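Local coordinates for S-M checkpoint control protein rad4 (Schizosaccharomyces pombe, PDB 4BMD) that is an essential component of DNA replication and of the checkpoint control that couples S and M phases, here as its third and fourth BRCT domains, at residues Y19-P24 with V53-Y58; P60-P65 with F98-L103; V176-N181 with D190-W195. All blocks are in the same frame, centred on the assembly; numbering follows the deposited sequence. Where two conformers were deposited one is given.

In the fold
The contacts run in chain order along two successive BRCT domains. Contact 1 belongs to the third domain's parallel sheet and the loops leaving it. Contact 2 follows, its centre about 13 Å from that of contact 1; the two touch, with Phe-99 against the backbone of Tyr-58 and Pro-65 against Tyr-21. Contact 3 stands apart in the fourth domain, its centre about 20 Å from that of contact 2 and 29 Å from that of contact 1, across the centre of the chain from the latter. A MES molecule, probably from the crystallisation liquor, sits about 4 Å from the side chain of Ala-177 in contact 3. Binding of crb2 is the task of BRCT1 and BRCT2, outside this fragment.

Contact 1. Residues Y19-P24 with V53-Y58; sequences YLYEFP and VVIPHY
The Phe-23 ring takes Pro-56 CD over one face, a CH-pi contact with CD 3.8 Å from the ring centroid and 18° off the normal. Its CG is anti to the carbonyl carbon, beside the backbone N (chi1 -82°). At the edge of this ring, Phe-23 CE2 comes to 3.3 Å from Val-54 O. Phe-23 CZ touches Val-54 CG1 at 3.7 Å. The Tyr-21 ring carries Glu-22 CG on one face and Tyr-19 OH at its edge, while Ile-55 CD1 approaches Tyr-21 CD2 obliquely at 3.7 Å. Val-53 CG1 meets the edge of the Tyr-19 ring, and Pro-56 CB lies over a face of Tyr-58, whose OH points tip to tip at Pro-24 CD, 3.3 Å away. An alanine at Phe-23 would probably open a gap beside Val-54 CG1 and leave the Pro-56 ring without the aromatic face it rests on.

Between Leu-20, Phe-23 and Val-54 on one face and Tyr-19, Tyr-21, Val-53 and Ile-55 on the other, the backbones pair as parallel strands. Val-54 is gripped by its N, 2.8 Å from Tyr-19 O, and its O, 3.0 Å from Tyr-21 N. Strands 17-20 and 52-55 are the inner pair of the BRCT sheet, flanked by 41-42 and 71-73. Leu-20 and Phe-23 pack on helix 25-36, and Val-54 meets Ile-77 of helix 74-82.

Contact 2. Residues P60-P65 with F98-L103; sequences PVDELP and FFRPSL
Val-61 and Pro-60 meet Phe-99 where a short 3-10 turn of the third BRCT domain, residues 61-63, leans against the chain that leads on to the fourth. The turn lies in the loop between strands 52-55 and 71-73, and it is held internally by Glu-63 N donating to Pro-60 O.

One direct hydrogen bond joins the segments: Val-61 N gives its hydrogen to Phe-99 O at 3.0 Å, nearly straight at 168°. The same oxygen receives a CA-H...O contact from Pro-60 CA at 3.4 Å. Two successive residues of the turn therefore converge on one carbonyl.

Apolar contacts lie beside this bond. Val-61 has CG1 anti to the backbone N (chi1 180°), which leaves CG2 beside that N and close to the shared acceptor, 3.3 Å from Phe-99 O. The Phe-99 ring presents CD2 to Pro-60 CA at 3.9 Å, with Pro-60 N at the ring edge, while Pro-101 N of its own segment lies over one face. The two prolines touch as well, Pro-60 CB resting 4.0 Å from Pro-101 CD. Phe-98, whose side chain points away from 60-65, packs on helices 119-131 and 177-185, so this piece of chain touches both domains.

Charge plays a smaller part. Arg-100 lays one face of its guanidinium over Val-61 CG1 in the conformer given, a placement left doubtful by its second conformer, and its charged atoms do not contact the Asp-62 carboxylate. That carboxylate meets Pro-101 tip to tip. Water completes the seam: it donates to Asp-62 OD1 at 3.0 Å and bonds to Ser-102 OG at 3.2 Å.

Contact 3. Residues V176-N181 with D190-W195; sequences VAWLWN and DQVSPW
The Trp-178 and Trp-195 side chains cross at about a right angle, their ring planes 53° apart. Trp-195 lays one face over the first turn of helix 177-185, where Trp-178 CB bulges to 3.8 Å from Trp-195 CG; Pro-194 CB backs the opposite face. Ala-177 CB makes a smaller bump, 3.7 Å from Trp-195 CD1. Further along the helix, Asn-181 ND2 lies by the NE1, CE2 and CZ2 side of the indole, 3.3 Å from Trp-195 CZ2, with its amide plane turned 60° from the ring. ND2 and Trp-195 NE1 are both donors, so this is packing and not a hydrogen bond.

Trp-178 has CG anti to the backbone N (chi1 166°); its indole meets Val-192. There CG1 of the valine sits over the five-membered ring, 3.5 Å from the centroid and nearest to NE1 and CE2. The pyrrole nitrogen itself donates to Ile-189 O, so the ring is fixed by a bond as well as by the methyl above it. Ile-146 and Leu-148 of strand 146-149 also touch this indole, which is the hallmark tryptophan in the last helix of the BRCT fold.

Contact 1. Residues Y19-P24 with V53-Y58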
# COMPACT_ATOMS: atom_id res chain seq x y z
N TYR A 19 8.73 -14.06 -11.26
CA TYR A 19 8.88 -15.15 -10.31
C TYR A 19 7.96 -14.92 -9.12
O TYR A 19 8.16 -13.98 -8.35
CB TYR A 19 10.34 -15.25 -9.86
CG TYR A 19 10.60 -16.21 -8.71
CD1 TYR A 19 10.84 -17.55 -8.95
CD2 TYR A 19 10.62 -15.76 -7.39
CE1 TYR A 19 11.09 -18.43 -7.91
CE2 TYR A 19 10.86 -16.63 -6.35
CZ TYR A 19 11.10 -17.96 -6.61
OH TYR A 19 11.34 -18.83 -5.57
N LEU A 20 6.95 -15.77 -8.99
CA LEU A 20 5.96 -15.62 -7.93
C LEU A 20 6.37 -16.42 -6.69
O LEU A 20 6.54 -17.63 -6.76
CB LEU A 20 4.58 -16.08 -8.42
CG LEU A 20 4.16 -15.56 -9.79
CD1 LEU A 20 2.77 -16.06 -10.15
CD2 LEU A 20 4.22 -14.04 -9.86
N TYR A 21 6.50 -15.73 -5.56
CA TYR A 21 7.02 -16.35 -4.35
C TYR A 21 5.97 -16.54 -3.26
O TYR A 21 5.34 -15.58 -2.82
CB TYR A 21 8.19 -15.52 -3.80
CG TYR A 21 8.78 -16.06 -2.51
CD1 TYR A 21 9.63 -17.16 -2.53
CD2 TYR A 21 8.48 -15.47 -1.29
CE1 TYR A 21 10.18 -17.65 -1.35
CE2 TYR A 21 9.02 -15.96 -0.11
CZ TYR A 21 9.87 -17.05 -0.15
OH TYR A 21 10.40 -17.54 1.02
N GLU A 22 5.80 -17.79 -2.84
CA GLU A 22 4.91 -18.15 -1.73
C GLU A 22 3.47 -17.64 -1.85
O GLU A 22 2.86 -17.25 -0.86
CB GLU A 22 5.51 -17.71 -0.39
CG GLU A 22 6.71 -18.52 0.05
CD GLU A 22 6.39 -20.00 0.21
OE1 GLU A 22 5.66 -20.34 1.16
OE2 GLU A 22 6.88 -20.81 -0.61
N PHE A 23 2.94 -17.64 -3.07
CA PHE A 23 1.53 -17.34 -3.27
C PHE A 23 0.70 -18.60 -3.08
O PHE A 23 1.15 -19.70 -3.42
CB PHE A 23 1.29 -16.76 -4.66
CG PHE A 23 1.59 -15.29 -4.78
CD1 PHE A 23 0.62 -14.35 -4.48
CD2 PHE A 23 2.84 -14.86 -5.19
CE1 PHE A 23 0.89 -13.00 -4.58
CE2 PHE A 23 3.11 -13.50 -5.30
CZ PHE A 23 2.14 -12.58 -5.00
N PRO A 24 -0.51 -18.46 -2.52
CA PRO A 24 -1.41 -19.61 -2.38
C PRO A 24 -1.87 -20.10 -3.75
O PRO A 24 -1.97 -19.29 -4.67
CB PRO A 24 -2.59 -19.04 -1.58
CG PRO A 24 -2.56 -17.58 -1.87
CD PRO A 24 -1.11 -17.22 -2.00
N VAL A 53 10.73 -10.20 -8.99
CA VAL A 53 10.24 -11.16 -8.01
C VAL A 53 8.99 -10.59 -7.34
O VAL A 53 9.02 -9.48 -6.81
CB VAL A 53 11.30 -11.47 -6.94
CG1 VAL A 53 10.70 -12.28 -5.80
CG2 VAL A 53 12.48 -12.21 -7.55
N VAL A 54 7.90 -11.35 -7.37
CA VAL A 54 6.64 -10.89 -6.82
C VAL A 54 6.30 -11.56 -5.49
O VAL A 54 6.33 -12.79 -5.38
CB VAL A 54 5.48 -11.10 -7.82
CG1 VAL A 54 4.20 -10.47 -7.30
CG2 VAL A 54 5.85 -10.51 -9.18
N ILE A 55 5.98 -10.74 -4.50
CA ILE A 55 5.67 -11.20 -3.15
C ILE A 55 4.22 -10.85 -2.84
O ILE A 55 3.73 -9.83 -3.31
CB ILE A 55 6.59 -10.51 -2.12
CG1 ILE A 55 8.05 -10.63 -2.55
CG2 ILE A 55 6.40 -11.07 -0.73
CD1 ILE A 55 8.56 -12.05 -2.63
N PRO A 56 3.51 -11.70 -2.08
CA PRO A 56 2.19 -11.26 -1.61
C PRO A 56 2.31 -10.05 -0.69
O PRO A 56 3.25 -9.96 0.09
CB PRO A 56 1.67 -12.48 -0.84
CG PRO A 56 2.87 -13.35 -0.60
CD PRO A 56 3.78 -13.11 -1.75
N HIS A 57 1.35 -9.13 -0.80
CA HIS A 57 1.41 -7.87 -0.05
C HIS A 57 1.33 -8.08 1.46
O HIS A 57 1.78 -7.23 2.24
CB HIS A 57 0.29 -6.93 -0.50
CG HIS A 57 -1.08 -7.41 -0.15
ND1 HIS A 57 -1.89 -8.09 -1.04
CD2 HIS A 57 -1.80 -7.30 1.00
CE1 HIS A 57 -3.04 -8.38 -0.46
NE2 HIS A 57 -3.01 -7.92 0.78
N TYR A 58 0.77 -9.21 1.88
CA TYR A 58 0.59 -9.51 3.29
C TYR A 58 1.74 -10.31 3.88
O TYR A 58 1.74 -10.63 5.07
CB TYR A 58 -0.73 -10.25 3.51
CG TYR A 58 -0.91 -11.45 2.60
CD1 TYR A 58 -0.41 -12.70 2.95
CD2 TYR A 58 -1.58 -11.33 1.39
CE1 TYR A 58 -0.57 -13.79 2.12
CE2 TYR A 58 -1.75 -12.42 0.55
CZ TYR A 58 -1.24 -13.64 0.93
OH TYR A 58 -1.40 -14.73 0.10

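Contact 2. Residues P60-P65 with F98-L103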
# COMPACT_ATOMS: atom_id res chain seq x y z
N PRO A 60 5.14 -11.04 5.54
CA PRO A 60 6.04 -10.33 6.46
C PRO A 60 7.42 -10.10 5.86
O PRO A 60 8.07 -11.05 5.43
CB PRO A 60 6.14 -11.28 7.66
CG PRO A 60 4.90 -12.11 7.59
CD PRO A 60 4.63 -12.29 6.13
N VAL A 61 7.86 -8.84 5.84
CA VAL A 61 9.15 -8.47 5.27
C VAL A 61 10.30 -9.23 5.93
O VAL A 61 11.22 -9.69 5.26
CB VAL A 61 9.40 -6.96 5.41
CG1 VAL A 61 10.75 -6.58 4.81
CG2 VAL A 61 8.28 -6.17 4.74
N ASP A 62 10.22 -9.36 7.25
CA ASP A 62 11.27 -10.00 8.03
C ASP A 62 11.45 -11.49 7.70
O ASP A 62 12.51 -12.06 7.95
CB ASP A 62 10.99 -9.82 9.53
CG ASP A 62 9.51 -9.86 9.85
OD1 ASP A 62 8.84 -8.81 9.72
OD2 ASP A 62 9.01 -10.94 10.24
N GLU A 63 10.42 -12.11 7.14
CA GLU A 63 10.48 -13.52 6.80
C GLU A 63 10.93 -13.75 5.36
O GLU A 63 11.07 -14.89 4.92
CB GLU A 63 9.12 -14.19 7.03
CG GLU A 63 8.67 -14.23 8.48
CD GLU A 63 7.36 -14.97 8.66
OE1 GLU A 63 6.87 -15.56 7.68
OE2 GLU A 63 6.83 -14.95 9.79
N LEU A 64 11.15 -12.67 4.63
CA LEU A 64 11.57 -12.76 3.23
C LEU A 64 13.03 -13.16 3.09
O LEU A 64 13.89 -12.64 3.80
CB LEU A 64 11.33 -11.44 2.50
CG LEU A 64 9.89 -11.15 2.06
CD1 LEU A 64 9.82 -9.79 1.39
CD2 LEU A 64 9.40 -12.24 1.12
N PRO A 65 13.32 -14.09 2.17
CA PRO A 65 14.69 -14.46 1.85
C PRO A 65 15.38 -13.35 1.07
O PRO A 65 14.75 -12.34 0.75
CB PRO A 65 14.52 -15.69 0.95
CG PRO A 65 13.19 -15.52 0.33
CD PRO A 65 12.34 -14.87 1.39
N PHE A 98 6.03 -4.38 2.56
CA PHE A 98 6.00 -3.37 3.61
C PHE A 98 5.49 -3.93 4.94
O PHE A 98 5.77 -3.37 6.00
CB PHE A 98 5.12 -2.19 3.19
CG PHE A 98 3.69 -2.57 2.91
CD1 PHE A 98 2.76 -2.63 3.94
CD2 PHE A 98 3.27 -2.85 1.62
CE1 PHE A 98 1.44 -2.98 3.68
CE2 PHE A 98 1.95 -3.19 1.36
CZ PHE A 98 1.04 -3.26 2.39
N PHE A 99 4.74 -5.02 4.88
CA PHE A 99 4.07 -5.53 6.06
C PHE A 99 5.01 -6.07 7.14
O PHE A 99 5.84 -6.94 6.88
CB PHE A 99 3.04 -6.60 5.70
CG PHE A 99 2.37 -7.22 6.90
CD1 PHE A 99 1.47 -6.49 7.66
CD2 PHE A 99 2.65 -8.52 7.28
CE1 PHE A 99 0.87 -7.04 8.77
CE2 PHE A 99 2.05 -9.08 8.38
CZ PHE A 99 1.15 -8.34 9.13
N ARG A 100 4.86 -5.54 8.34
CA ARG A 100 5.62 -6.00 9.50
C ARG A 100 4.68 -6.23 10.67
O ARG A 100 4.03 -5.30 11.15
CB ARG A 100 6.70 -4.98 9.88
CG ARG A 100 7.83 -4.86 8.88
CD ARG A 100 8.85 -3.82 9.32
NE ARG A 100 10.04 -3.81 8.47
CZ ARG A 100 10.16 -3.08 7.36
NH1 ARG A 100 9.16 -2.31 6.96
NH2 ARG A 100 11.28 -3.14 6.66
N PRO A 101 4.60 -7.49 11.14
CA PRO A 101 3.72 -7.87 12.26
C PRO A 101 3.98 -7.08 13.54
O PRO A 101 3.11 -7.01 14.40
CB PRO A 101 4.06 -9.35 12.47
CG PRO A 101 4.54 -9.82 11.14
CD PRO A 101 5.30 -8.65 10.57
N SER A 102 5.17 -6.50 13.66
CA SER A 102 5.52 -5.72 14.85
C SER A 102 4.79 -4.38 14.87
O SER A 102 4.74 -3.71 15.91
CB SER A 102 7.03 -5.50 14.93
OG SER A 102 7.52 -4.84 13.78
N LEU A 103 4.23 -3.98 13.73
CA LEU A 103 3.49 -2.73 13.63
C LEU A 103 2.04 -2.90 14.06
O LEU A 103 1.37 -1.93 14.42
CB LEU A 103 3.55 -2.19 12.20
CG LEU A 103 4.90 -1.67 11.72
CD1 LEU A 103 4.84 -1.28 10.25
CD2 LEU A 103 5.35 -0.49 12.57
O HOH W 1 7.96 -7.67 12.31

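Contact 3. Residues V176-N181 with D190-W195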
# COMPACT_ATOMS: atom_id res chain seq x y z
N VAL A 176 -0.55 12.49 5.41
CA VAL A 176 -0.27 11.11 5.03
C VAL A 176 1.22 10.76 5.13
O VAL A 176 1.57 9.59 5.29
CB VAL A 176 -0.79 10.80 3.60
CG1 VAL A 176 0.03 11.54 2.56
CG2 VAL A 176 -0.79 9.30 3.34
N ALA A 177 2.08 11.77 5.05
CA ALA A 177 3.53 11.56 5.15
C ALA A 177 3.90 10.78 6.41
O ALA A 177 4.82 9.97 6.40
CB ALA A 177 4.27 12.89 5.11
N TRP A 178 3.15 11.03 7.48
CA TRP A 178 3.31 10.29 8.73
C TRP A 178 3.19 8.79 8.50
O TRP A 178 3.99 8.01 9.03
CB TRP A 178 2.26 10.76 9.74
CG TRP A 178 2.10 9.85 10.92
CD1 TRP A 178 2.93 9.76 11.99
CD2 TRP A 178 1.04 8.92 11.15
NE1 TRP A 178 2.46 8.82 12.88
CE2 TRP A 178 1.30 8.29 12.38
CE3 TRP A 178 -0.10 8.54 10.43
CZ2 TRP A 178 0.46 7.31 12.91
CZ3 TRP A 178 -0.93 7.57 10.96
CH2 TRP A 178 -0.64 6.97 12.19
N LEU A 179 2.21 8.38 7.71
CA LEU A 179 2.00 6.96 7.44
C LEU A 179 3.06 6.40 6.50
O LEU A 179 3.54 5.28 6.70
CB LEU A 179 0.60 6.70 6.87
CG LEU A 179 0.32 5.24 6.53
CD1 LEU A 179 0.43 4.37 7.78
CD2 LEU A 179 -1.04 5.08 5.88
N TRP A 180 3.43 7.16 5.48
CA TRP A 180 4.47 6.73 4.55
C TRP A 180 5.80 6.54 5.29
O TRP A 180 6.56 5.62 4.99
CB TRP A 180 4.65 7.71 3.39
CG TRP A 180 3.44 7.92 2.52
CD1 TRP A 180 2.96 9.11 2.07
CD2 TRP A 180 2.56 6.91 1.99
NE1 TRP A 180 1.84 8.92 1.29
CE2 TRP A 180 1.58 7.57 1.23
CE3 TRP A 180 2.51 5.51 2.08
CZ2 TRP A 180 0.56 6.89 0.57
CZ3 TRP A 180 1.49 4.84 1.43
CH2 TRP A 180 0.53 5.53 0.68
N ASN A 181 6.06 7.42 6.25
CA ASN A 181 7.28 7.32 7.06
C ASN A 181 7.30 6.04 7.89
O ASN A 181 8.35 5.42 8.06
CB ASN A 181 7.43 8.54 7.97
CG ASN A 181 7.69 9.81 7.19
OD1 ASN A 181 8.24 9.78 6.09
ND2 ASN A 181 7.31 10.95 7.76
N ASP A 190 4.79 7.59 17.33
CA ASP A 190 3.79 8.00 18.32
C ASP A 190 3.40 9.47 18.20
O ASP A 190 2.25 9.84 18.47
CB ASP A 190 4.30 7.72 19.74
CG ASP A 190 4.49 6.24 20.00
OD1 ASP A 190 3.78 5.43 19.38
OD2 ASP A 190 5.36 5.90 20.83
N GLN A 191 4.35 10.32 17.81
CA GLN A 191 4.09 11.75 17.69
C GLN A 191 3.66 12.12 16.28
O GLN A 191 4.44 12.01 15.34
CB GLN A 191 5.32 12.56 18.10
CG GLN A 191 5.63 12.55 19.59
CD GLN A 191 6.32 11.28 20.04
OE1 GLN A 191 6.72 10.45 19.22
NE2 GLN A 191 6.48 11.12 21.35
N VAL A 192 2.42 12.58 16.14
CA VAL A 192 1.89 12.97 14.84
C VAL A 192 1.89 14.48 14.64
O VAL A 192 1.58 14.97 13.55
CB VAL A 192 0.46 12.46 14.63
CG1 VAL A 192 0.45 10.95 14.51
CG2 VAL A 192 -0.45 12.92 15.76
N SER A 193 2.25 15.22 15.69
CA SER A 193 2.26 16.68 15.63
C SER A 193 3.15 17.24 14.51
O SER A 193 2.83 18.28 13.93
CB SER A 193 2.64 17.29 16.98
OG SER A 193 3.89 16.79 17.45
N PRO A 194 4.27 16.56 14.19
CA PRO A 194 5.02 17.16 13.07
C PRO A 194 4.34 16.96 11.71
O PRO A 194 4.84 17.47 10.71
CB PRO A 194 6.35 16.40 13.09
CG PRO A 194 6.48 15.89 14.48
CD PRO A 194 5.08 15.53 14.87
N TRP A 195 3.22 16.24 11.68
CA TRP A 195 2.49 16.03 10.43
C TRP A 195 1.04 16.46 10.55
O TRP A 195 0.20 16.07 9.74
CB TRP A 195 2.59 14.57 9.99
CG TRP A 195 4.00 14.14 9.72
CD1 TRP A 195 4.69 14.29 8.55
CD2 TRP A 195 4.91 13.52 10.64
NE1 TRP A 195 5.96 13.78 8.68
CE2 TRP A 195 6.12 13.31 9.96
CE3 TRP A 195 4.80 13.12 11.97
CZ2 TRP A 195 7.22 12.71 10.56
CZ3 TRP A 195 5.90 12.53 12.57
CH2 TRP A 195 7.09 12.33 11.87